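Local structure of spydx (Streptococcus pyogenes, 2J43) at residues Met7-Leu12 with Val95-Asn100; Ser68-Asn73 with Ser80-Ile85; Phe172-Lys177 with Lys189-Lys194. The protein binds glycogen through two tandem family 41 carbohydrate-binding modules, which form this fragment of a streptococcal pullulanase that probably cleaves alpha-1,6-glucosidic linkages. One frame throughout, in Å; residues are numbered along the deposited sequence.

In the fold
Contacts 1 and 2 belong to the first of the two tandem modules, and contact 3 to the second. The centres of contacts 1 and 2 are about 11 Å apart. Contact 2 is nested inside the chain loop that contact 1 closes, and strand 94-97 is the next strand after 83-86. Contact 1 lies in the mixed sheet and contact 2 in the antiparallel sheet of the module, and side chains of both meet between them: Phe9 CE1 lies 3.9 Å from Tyr69 CE1, and Met7 CE lies 3.7 Å from Tyr69 CD2. Contact 3 lies on the opposite side of the chain's centre, about 31 Å from contact 1 and about 39 Å from contact 2 between centres.

Contact 1 of 3, residues Met7-Leu12 with Val95-Asn100; sequences MHFKTL and VWIDEN
His8 and Trp96 have matching first torsions, with CG anti to the carbonyl carbon in each (chi1 -70° and -72°), which sets the two CG atoms side by side on the same face of the sheet; the turn of each ring about chi2 then lays the planes nearly parallel. The planes differ by 8° and the His8 centroid lies 4.0 Å from that of the five-membered ring, which defines an offset stack. His8 ND1 sits 3.4 Å from Trp96 CE2, and His8 CE1 approaches Trp96 CZ2 at 3.6 Å, on the benzo side of the indole.

Beneath the stack the backbones pair in parallel. His8 N donates to Val95 O at 2.9 Å, Ile97 N to His8 O at 2.7 Å, and Lys10 N to Ile97 O at 3.0 Å. Val95 O also receives a weak bond from His8 ND1 at 3.4 Å. Past the strand ends a water accepts from Thr11 N at 3.1 Å and probably donates to Asp98 O. On the other face, selenomethionine Met7 runs beside Val95, CG against CG1.

Lys10 NZ is hydrogen-bonded to Tyr51 O, and its charge lies in a cation-pi contact with the Tyr51 ring, which meets Trp96 edge-to-face. This is a parallel strand pair in a mixed sheet: strand 4-9 bonds on its other side to strand 53-58, and the Met7, Phe9 and Ile97 face packs on strand 66-73, in the other sheet of the first module's beta-sandwich.

Contact 2 of 3, residues Ser68-Asn73 with Ser80-Ile85; sequences SYLINN and SKDQHI
Tyr69 and Gln83 form the hydrogen-bonded antiparallel pair of a beta hairpin made by strands 66-73 and 83-86. Tyr69 N donates to Gln83 O at 3.0 Å; Gln83 N returns a bond to Tyr69 O at 2.8 Å. Gln83 O additionally receives a CA-H...O contact from Ser68 CA at 3.3 Å.

Toward the connecting loop the pairing changes character, because a side chain replaces the main chain as acceptor. Ser80 OG lies between its own backbone N and carbonyl carbon (chi1 59°), where it accepts from Ile71 N at 2.9 Å in a nearly straight bond. The same hydroxyl gives its proton to Lys81 O at 2.7 Å, so it is used as both acceptor and donor. Ser80 N reaches Ile71 O only weakly, at 3.4 Å. The carbonyl of Ser80 is taken by Gln83 NE2, which lies out of the carbonyl plane although Ser80 O stays within the amide plane of Gln83. This bond ties the Gln83 side chain back to the turn.

Asp82 OD1 finds its polar partner in Asn78 ND2, while also lying close to Leu70 CD2. On the far side of strand 66-73, Ser68 and Leu70 bond through their backbones to Trp26 and Trp24 of strand 21-27. Over the Tyr69 ring, offset toward its rim, Gln83 CB stands 3.3 Å above the plane in a CH-pi contact and is 3.4 Å from both Tyr69 CZ and CE2.

Contact 3 of 3, residues Phe172-Lys177 with Lys189-Lys194; sequences FLILDK and KDYLFK
Tyr191 meets Phe172 first through its CB, which stands 3.5 Å above the centre of the phenyl ring, only 11° off the normal: a CH-pi contact. Next along the side chain, Tyr191 CG comes 3.7 Å from Phe172 CE1. CD2 touches both parts of the same residue, lying 3.5 Å from Phe172 O, which is near the tyrosine plane at its edge, and 3.6 Å from Phe172 CE1. CE2 then reaches Ile174 CG1 at 4.0 Å, and the terminal OH is hydrogen-bonded to Asp208 O. The two rings are 23° from parallel but slid apart, so CB, rather than the tyrosine ring, covers the phenyl face.

The main chains pair the same two residues, as the hydrogen-bonded antiparallel pair: Phe172 N donates to Tyr191 O at 3.0 Å and Tyr191 N to Phe172 O at 2.9 Å. Beside them Leu173 CD1 packs against Lys189 O at 3.3 Å. Phe172 and Tyr191 both touch Val204 of strand 201-205, and Phe172 also meets Ile116 of strand 113-119. Short strand 191-193 is thus an outermost strand added antiparallel to strand 170-176, its aromatic side chains turned into the core of the second module's beta-sandwich, the fold of family 41 carbohydrate-binding modules.

Contact 1 of 3, residues Met7-Leu12 with Val95-Asn100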
loop_
_atom_site.group_PDB
_atom_site.type_symbol
_atom_site.label_atom_id
_atom_site.label_comp_id
_atom_site.label_asym_id
_atom_site.label_seq_id
_atom_site.Cartn_x
_atom_site.Cartn_y
_atom_site.Cartn_z
HETATM N N MSE A 7 9.040 -8.059 1.130
HETATM C CA MSE A 7 8.309 -8.111 2.371
HETATM C C MSE A 7 8.906 -7.148 3.382
HETATM O O MSE A 7 10.035 -7.280 3.766
HETATM C CB MSE A 7 8.286 -9.530 2.918
HETATM C CG MSE A 7 7.668 -10.498 1.960
HETATM SE SE MSE A 7 7.273 -12.208 2.850
HETATM C CE MSE A 7 6.011 -11.618 4.132
ATOM N N HIS A 8 8.104 -6.174 3.765
ATOM C CA HIS A 8 8.450 -5.205 4.781
ATOM C C HIS A 8 7.858 -5.607 6.121
ATOM O O HIS A 8 6.629 -5.771 6.262
ATOM C CB HIS A 8 7.891 -3.840 4.409
ATOM C CG HIS A 8 8.554 -3.204 3.245
ATOM N ND1 HIS A 8 8.025 -3.198 1.970
ATOM C CD2 HIS A 8 9.687 -2.453 3.187
ATOM C CE1 HIS A 8 8.828 -2.501 1.183
ATOM N NE2 HIS A 8 9.844 -2.059 1.896
ATOM N N PHE A 9 8.708 -5.772 7.133
ATOM C CA PHE A 9 8.232 -6.082 8.461
ATOM C C PHE A 9 8.448 -4.842 9.366
ATOM O O PHE A 9 9.561 -4.300 9.428
ATOM C CB PHE A 9 8.986 -7.284 9.042
ATOM C CG PHE A 9 8.770 -8.543 8.279
ATOM C CD1 PHE A 9 7.676 -9.319 8.566
ATOM C CD2 PHE A 9 9.629 -8.917 7.284
ATOM C CE1 PHE A 9 7.432 -10.494 7.853
ATOM C CE2 PHE A 9 9.374 -10.118 6.576
ATOM C CZ PHE A 9 8.286 -10.846 6.882
ATOM N N LYS A 10 7.413 -4.446 10.075
ATOM C CA LYS A 10 7.492 -3.324 11.028
ATOM C C LYS A 10 8.345 -3.661 12.254
ATOM O O LYS A 10 9.256 -2.889 12.669
ATOM C CB LYS A 10 6.118 -2.969 11.534
ATOM C CG LYS A 10 6.075 -1.683 12.431
ATOM C CD LYS A 10 5.948 -0.438 11.547
ATOM C CE LYS A 10 6.891 0.709 11.952
ATOM N NZ LYS A 10 7.246 1.645 10.848
ATOM N N THR A 11 8.038 -4.806 12.839
ATOM C CA THR A 11 8.693 -5.243 14.070
ATOM C C THR A 11 8.918 -6.748 14.095
ATOM O O THR A 11 7.936 -7.511 14.076
ATOM C CB THR A 11 7.815 -4.922 15.288
ATOM O OG1 THR A 11 7.388 -3.540 15.264
ATOM C CG2 THR A 11 8.618 -5.047 16.571
ATOM N N LEU A 12 10.158 -7.157 14.274
ATOM C CA LEU A 12 10.463 -8.562 14.374
ATOM C C LEU A 12 10.336 -9.026 15.807
ATOM O O LEU A 12 10.282 -8.163 16.701
ATOM C CB LEU A 12 11.888 -8.785 13.852
ATOM C CG LEU A 12 12.111 -8.381 12.373
ATOM C CD1 LEU A 12 13.572 -8.600 11.997
ATOM C CD2 LEU A 12 11.204 -9.123 11.458
ATOM N N VAL A 95 4.837 -5.775 -0.131
ATOM C CA VAL A 95 3.795 -5.820 0.904
ATOM C C VAL A 95 4.390 -5.299 2.187
ATOM O O VAL A 95 5.598 -5.466 2.447
ATOM C CB VAL A 95 3.304 -7.273 1.042
ATOM C CG1 VAL A 95 4.470 -8.166 1.527
ATOM C CG2 VAL A 95 2.144 -7.400 1.895
ATOM N N TRP A 96 3.535 -4.766 3.031
ATOM C CA TRP A 96 3.900 -4.230 4.323
ATOM C C TRP A 96 3.160 -4.982 5.396
ATOM O O TRP A 96 1.923 -5.044 5.393
ATOM C CB TRP A 96 3.590 -2.734 4.414
ATOM C CG TRP A 96 4.541 -1.905 3.588
ATOM C CD1 TRP A 96 5.581 -1.168 4.076
ATOM C CD2 TRP A 96 4.537 -1.687 2.164
ATOM N NE1 TRP A 96 6.225 -0.521 3.066
ATOM C CE2 TRP A 96 5.625 -0.824 1.871
ATOM C CE3 TRP A 96 3.735 -2.137 1.091
ATOM C CZ2 TRP A 96 5.938 -0.422 0.578
ATOM C CZ3 TRP A 96 4.039 -1.709 -0.197
ATOM C CH2 TRP A 96 5.123 -0.849 -0.443
ATOM N N ILE A 97 3.934 -5.530 6.324
ATOM C CA ILE A 97 3.410 -6.353 7.405
ATOM C C ILE A 97 3.602 -5.604 8.690
ATOM O O ILE A 97 4.727 -5.340 9.115
ATOM C CB ILE A 97 4.081 -7.730 7.440
ATOM C CG1 ILE A 97 3.784 -8.454 6.126
ATOM C CG2 ILE A 97 3.586 -8.565 8.613
ATOM C CD1 ILE A 97 4.880 -9.263 5.636
ATOM N N ASP A 98 2.485 -5.251 9.302
ATOM C CA ASP A 98 2.588 -4.450 10.510
ATOM C C ASP A 98 2.891 -5.290 11.751
ATOM O O ASP A 98 3.099 -6.492 11.681
ATOM C CB ASP A 98 1.367 -3.515 10.649
ATOM C CG ASP A 98 0.054 -4.249 10.910
ATOM O OD1 ASP A 98 0.042 -5.359 11.502
ATOM O OD2 ASP A 98 -1.015 -3.716 10.552
ATOM N N GLU A 99 2.941 -4.637 12.904
ATOM C CA GLU A 99 3.348 -5.322 14.127
ATOM C C GLU A 99 2.374 -6.397 14.613
ATOM O O GLU A 99 2.741 -7.229 15.432
ATOM C CB GLU A 99 3.589 -4.300 15.246
ATOM C CG GLU A 99 2.320 -3.700 15.809
ATOM C CD GLU A 99 1.830 -2.460 15.093
ATOM O OE1 GLU A 99 2.289 -2.125 13.969
ATOM O OE2 GLU A 99 0.934 -1.810 15.678
ATOM N N ASN A 100 1.146 -6.368 14.105
ATOM C CA ASN A 100 0.172 -7.438 14.350
ATOM C C ASN A 100 0.044 -8.428 13.176
ATOM O O ASN A 100 -0.944 -9.195 13.093
ATOM C CB ASN A 100 -1.198 -6.844 14.620
ATOM C CG ASN A 100 -1.218 -5.877 15.790
ATOM O OD1 ASN A 100 -1.792 -4.804 15.690
ATOM N ND2 ASN A 100 -0.589 -6.251 16.883
HETATM O O HOH W 1 6.160 -6.878 11.587
#

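Contact 2 of 3, residues Ser68-Asn73 with Ser80-Ile85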
loop_
_atom_site.group_PDB
_atom_site.type_symbol
_atom_site.label_atom_id
_atom_site.label_comp_id
_atom_site.label_asym_id
_atom_site.label_seq_id
_atom_site.Cartn_x
_atom_site.Cartn_y
_atom_site.Cartn_z
ATOM N N SER A 68 2.325 -17.780 1.733
ATOM C CA SER A 68 2.211 -17.967 3.135
ATOM C C SER A 68 3.605 -17.925 3.747
ATOM O O SER A 68 4.612 -18.240 3.121
ATOM C CB SER A 68 1.525 -19.296 3.464
ATOM O OG SER A 68 0.176 -19.303 2.953
ATOM N N TYR A 69 3.636 -17.586 5.023
ATOM C CA TYR A 69 4.902 -17.408 5.698
ATOM C C TYR A 69 4.733 -17.455 7.212
ATOM O O TYR A 69 3.628 -17.294 7.798
ATOM C CB TYR A 69 5.600 -16.071 5.312
ATOM C CG TYR A 69 4.957 -14.902 5.991
ATOM C CD1 TYR A 69 5.450 -14.400 7.206
ATOM C CD2 TYR A 69 3.814 -14.324 5.445
ATOM C CE1 TYR A 69 4.762 -13.354 7.831
ATOM C CE2 TYR A 69 3.169 -13.231 6.080
ATOM C CZ TYR A 69 3.655 -12.789 7.253
ATOM O OH TYR A 69 2.984 -11.759 7.898
ATOM N N LEU A 70 5.866 -17.643 7.863
ATOM C CA LEU A 70 5.975 -17.456 9.296
ATOM C C LEU A 70 7.402 -17.052 9.602
ATOM O O LEU A 70 8.277 -17.243 8.774
ATOM C CB LEU A 70 5.567 -18.708 10.072
ATOM C CG LEU A 70 6.421 -19.944 9.833
ATOM C CD1 LEU A 70 7.622 -19.903 10.778
ATOM C CD2 LEU A 70 5.664 -21.258 10.028
ATOM N N ILE A 71 7.606 -16.535 10.807
ATOM C CA ILE A 71 8.949 -16.213 11.318
ATOM C C ILE A 71 9.230 -17.233 12.388
ATOM O O ILE A 71 8.440 -17.387 13.350
ATOM C CB ILE A 71 9.055 -14.748 11.882
ATOM C CG1 ILE A 71 8.830 -13.746 10.756
ATOM C CG2 ILE A 71 10.440 -14.499 12.537
ATOM C CD1 ILE A 71 8.832 -12.325 11.182
ATOM N N ASN A 72 10.348 -17.926 12.267
ATOM C CA ASN A 72 10.763 -18.929 13.239
ATOM C C ASN A 72 12.094 -18.548 13.836
ATOM O O ASN A 72 12.639 -17.503 13.503
ATOM C CB ASN A 72 10.793 -20.361 12.650
ATOM C CG ASN A 72 11.897 -20.614 11.583
ATOM O OD1 ASN A 72 12.835 -19.855 11.484
ATOM N ND2 ASN A 72 11.849 -21.781 10.896
ATOM N N ASN A 73 12.545 -19.373 14.764
ATOM C CA ASN A 73 13.911 -19.272 15.253
ATOM C C ASN A 73 14.592 -20.610 15.205
ATOM O O ASN A 73 14.021 -21.627 14.822
ATOM C CB ASN A 73 13.948 -18.626 16.629
ATOM C CG ASN A 73 13.277 -19.483 17.698
ATOM O OD1 ASN A 73 13.065 -20.686 17.505
ATOM N ND2 ASN A 73 12.969 -18.850 18.832
ATOM N N SER A 80 5.640 -16.062 14.868
ATOM C CA SER A 80 4.600 -15.219 14.306
ATOM C C SER A 80 3.171 -15.806 14.295
ATOM O O SER A 80 2.209 -15.074 14.146
ATOM C CB SER A 80 4.941 -14.809 12.874
ATOM O OG SER A 80 5.099 -15.963 12.085
ATOM N N LYS A 81 3.120 -17.132 14.381
ATOM C CA LYS A 81 2.020 -17.978 13.864
ATOM C C LYS A 81 2.047 -17.965 12.344
ATOM O O LYS A 81 2.660 -17.108 11.699
ATOM C CB LYS A 81 0.630 -17.593 14.353
ATOM C CG LYS A 81 0.496 -17.403 15.849
ATOM C CD LYS A 81 -0.933 -16.889 16.207
ATOM C CE LYS A 81 -1.101 -16.641 17.723
ATOM N NZ LYS A 81 -2.518 -16.288 18.075
ATOM N N ASP A 82 1.386 -18.945 11.745
ATOM C CA ASP A 82 1.288 -18.958 10.300
ATOM C C ASP A 82 0.488 -17.761 9.794
ATOM O O ASP A 82 -0.536 -17.415 10.396
ATOM C CB ASP A 82 0.528 -20.207 9.838
ATOM C CG ASP A 82 1.226 -21.487 10.094
ATOM O OD1 ASP A 82 2.337 -21.593 10.641
ATOM O OD2 ASP A 82 0.629 -22.561 9.670
ATOM N N GLN A 83 0.919 -17.205 8.666
ATOM C CA GLN A 83 0.315 -16.036 8.051
ATOM C C GLN A 83 0.174 -16.220 6.562
ATOM O O GLN A 83 0.874 -17.050 5.982
ATOM C CB GLN A 83 1.158 -14.789 8.390
ATOM C CG GLN A 83 1.422 -14.568 9.813
ATOM C CD GLN A 83 0.226 -14.166 10.682
ATOM O OE1 GLN A 83 -0.796 -13.707 10.167
ATOM N NE2 GLN A 83 0.373 -14.341 12.016
ATOM N N HIS A 84 -0.772 -15.497 5.959
ATOM C CA HIS A 84 -1.136 -15.669 4.561
ATOM C C HIS A 84 -1.387 -14.337 3.856
ATOM O O HIS A 84 -2.110 -13.492 4.380
ATOM C CB HIS A 84 -2.384 -16.562 4.449
ATOM C CG HIS A 84 -2.283 -17.824 5.238
ATOM N ND1 HIS A 84 -2.745 -17.921 6.531
ATOM C CD2 HIS A 84 -1.634 -18.989 4.985
ATOM C CE1 HIS A 84 -2.490 -19.139 6.982
ATOM N NE2 HIS A 84 -1.780 -19.788 6.086
ATOM N N ILE A 85 -0.827 -14.186 2.663
ATOM C CA ILE A 85 -0.926 -12.967 1.896
ATOM C C ILE A 85 -1.572 -13.317 0.557
ATOM O O ILE A 85 -1.095 -14.176 -0.157
ATOM C CB ILE A 85 0.434 -12.381 1.622
ATOM C CG1 ILE A 85 1.196 -12.018 2.891
ATOM C CG2 ILE A 85 0.352 -11.145 0.683
ATOM C CD1 ILE A 85 2.614 -11.781 2.580
#

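Contact 3 of 3, residues Phe172-Lys177 with Lys189-Lys194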
loop_
_atom_site.group_PDB
_atom_site.type_symbol
_atom_site.label_atom_id
_atom_site.label_comp_id
_atom_site.label_asym_id
_atom_site.label_seq_id
_atom_site.Cartn_x
_atom_site.Cartn_y
_atom_site.Cartn_z
ATOM N N PHE A 172 -14.317 13.419 -3.086
ATOM C CA PHE A 172 -13.321 14.253 -3.723
ATOM C C PHE A 172 -13.433 14.211 -5.241
ATOM O O PHE A 172 -14.142 13.407 -5.848
ATOM C CB PHE A 172 -11.905 13.861 -3.240
ATOM C CG PHE A 172 -11.462 12.481 -3.618
ATOM C CD1 PHE A 172 -10.718 12.233 -4.789
ATOM C CD2 PHE A 172 -11.773 11.410 -2.820
ATOM C CE1 PHE A 172 -10.312 10.943 -5.096
ATOM C CE2 PHE A 172 -11.315 10.124 -3.148
ATOM C CZ PHE A 172 -10.604 9.926 -4.279
ATOM N N LEU A 173 -12.724 15.141 -5.886
ATOM C CA LEU A 173 -12.700 15.192 -7.323
ATOM C C LEU A 173 -11.365 15.698 -7.768
ATOM O O LEU A 173 -10.786 16.528 -7.107
ATOM C CB LEU A 173 -13.815 16.097 -7.859
ATOM C CG LEU A 173 -14.181 15.894 -9.319
ATOM C CD1 LEU A 173 -14.625 14.491 -9.731
ATOM C CD2 LEU A 173 -15.267 16.915 -9.786
ATOM N N ILE A 174 -10.855 15.181 -8.862
ATOM C CA ILE A 174 -9.589 15.720 -9.399
ATOM C C ILE A 174 -9.925 16.810 -10.415
ATOM O O ILE A 174 -10.698 16.567 -11.375
ATOM C CB ILE A 174 -8.739 14.651 -10.079
ATOM C CG1 ILE A 174 -8.547 13.419 -9.199
ATOM C CG2 ILE A 174 -7.363 15.223 -10.492
ATOM C CD1 ILE A 174 -7.891 13.706 -7.845
ATOM N N LEU A 175 -9.321 17.979 -10.236
ATOM C CA LEU A 175 -9.559 19.152 -11.084
ATOM C C LEU A 175 -8.360 19.529 -11.908
ATOM O O LEU A 175 -7.207 19.304 -11.501
ATOM C CB LEU A 175 -9.910 20.354 -10.210
ATOM C CG LEU A 175 -11.006 20.169 -9.163
ATOM C CD1 LEU A 175 -11.312 21.519 -8.469
ATOM C CD2 LEU A 175 -12.231 19.551 -9.814
ATOM N N ASP A 176 -8.626 20.089 -13.081
ATOM C CA ASP A 176 -7.591 20.699 -13.876
ATOM C C ASP A 176 -7.841 22.198 -13.952
ATOM O O ASP A 176 -8.700 22.656 -14.674
ATOM C CB ASP A 176 -7.567 20.039 -15.254
ATOM C CG ASP A 176 -6.470 20.572 -16.134
ATOM O OD1 ASP A 176 -5.849 21.600 -15.765
ATOM O OD2 ASP A 176 -6.201 20.015 -17.238
ATOM N N LYS A 177 -7.092 22.952 -13.167
ATOM C CA LYS A 177 -7.301 24.410 -13.049
ATOM C C LYS A 177 -6.872 25.198 -14.295
ATOM O O LYS A 177 -7.146 26.395 -14.353
ATOM C CB LYS A 177 -6.553 24.941 -11.868
ATOM C CG LYS A 177 -6.946 24.296 -10.535
ATOM C CD LYS A 177 -6.370 24.991 -9.325
ATOM C CE LYS A 177 -4.849 25.099 -9.371
ATOM N NZ LYS A 177 -4.257 25.795 -8.185
ATOM N N LYS A 189 -17.723 12.480 -12.422
ATOM C CA LYS A 189 -18.392 11.835 -11.320
ATOM C C LYS A 189 -17.544 11.969 -10.082
ATOM O O LYS A 189 -16.361 11.651 -10.078
ATOM C CB LYS A 189 -18.670 10.366 -11.647
ATOM C CG LYS A 189 -20.013 10.131 -12.388
ATOM C CD LYS A 189 -19.965 8.843 -13.234
ATOM C CE LYS A 189 -20.292 9.066 -14.736
ATOM N NZ LYS A 189 -19.138 8.554 -15.563
ATOM N N ASP A 190 -18.184 12.391 -9.022
ATOM C CA ASP A 190 -17.540 12.511 -7.725
ATOM C C ASP A 190 -16.996 11.172 -7.261
ATOM O O ASP A 190 -17.692 10.142 -7.347
ATOM C CB ASP A 190 -18.542 12.951 -6.707
ATOM C CG ASP A 190 -18.938 14.424 -6.827
ATOM O OD1 ASP A 190 -18.237 15.223 -7.495
ATOM O OD2 ASP A 190 -19.922 14.858 -6.169
ATOM N N TYR A 191 -15.779 11.183 -6.746
ATOM C CA TYR A 191 -15.225 10.003 -6.089
ATOM C C TYR A 191 -15.698 9.941 -4.669
ATOM O O TYR A 191 -15.631 10.903 -3.943
ATOM C CB TYR A 191 -13.708 10.082 -6.060
ATOM C CG TYR A 191 -13.054 10.014 -7.378
ATOM C CD1 TYR A 191 -13.010 8.846 -8.080
ATOM C CD2 TYR A 191 -12.445 11.138 -7.943
ATOM C CE1 TYR A 191 -12.392 8.755 -9.303
ATOM C CE2 TYR A 191 -11.812 11.082 -9.124
ATOM C CZ TYR A 191 -11.786 9.904 -9.852
ATOM O OH TYR A 191 -11.167 9.910 -11.070
ATOM N N LEU A 192 -16.141 8.761 -4.236
ATOM C CA LEU A 192 -16.616 8.569 -2.888
ATOM C C LEU A 192 -15.859 7.405 -2.263
ATOM O O LEU A 192 -15.633 6.387 -2.919
ATOM C CB LEU A 192 -18.124 8.247 -2.930
ATOM C CG LEU A 192 -19.124 9.272 -2.383
ATOM C CD1 LEU A 192 -18.753 10.773 -2.622
ATOM C CD2 LEU A 192 -20.550 8.961 -2.927
ATOM N N PHE A 193 -15.452 7.573 -1.015
ATOM C CA PHE A 193 -14.752 6.499 -0.300
ATOM C C PHE A 193 -15.197 6.401 1.122
ATOM O O PHE A 193 -15.202 7.353 1.853
ATOM C CB PHE A 193 -13.231 6.710 -0.365
ATOM C CG PHE A 193 -12.432 5.537 0.162
ATOM C CD1 PHE A 193 -12.367 4.354 -0.568
ATOM C CD2 PHE A 193 -11.748 5.639 1.342
ATOM C CE1 PHE A 193 -11.642 3.271 -0.071
ATOM C CE2 PHE A 193 -11.002 4.568 1.836
ATOM C CZ PHE A 193 -10.952 3.399 1.116
ATOM N N LYS A 194 -15.528 5.181 1.557
ATOM C CA LYS A 194 -16.028 4.981 2.915
ATOM C C LYS A 194 -15.434 3.746 3.616
ATOM O O LYS A 194 -16.077 3.185 4.498
ATOM C CB LYS A 194 -17.569 4.859 2.879
ATOM C CG LYS A 194 -18.111 3.767 1.974
ATOM C CD LYS A 194 -19.448 3.201 2.487
ATOM C CE LYS A 194 -20.640 4.055 2.121
ATOM N NZ LYS A 194 -21.932 3.291 2.311
#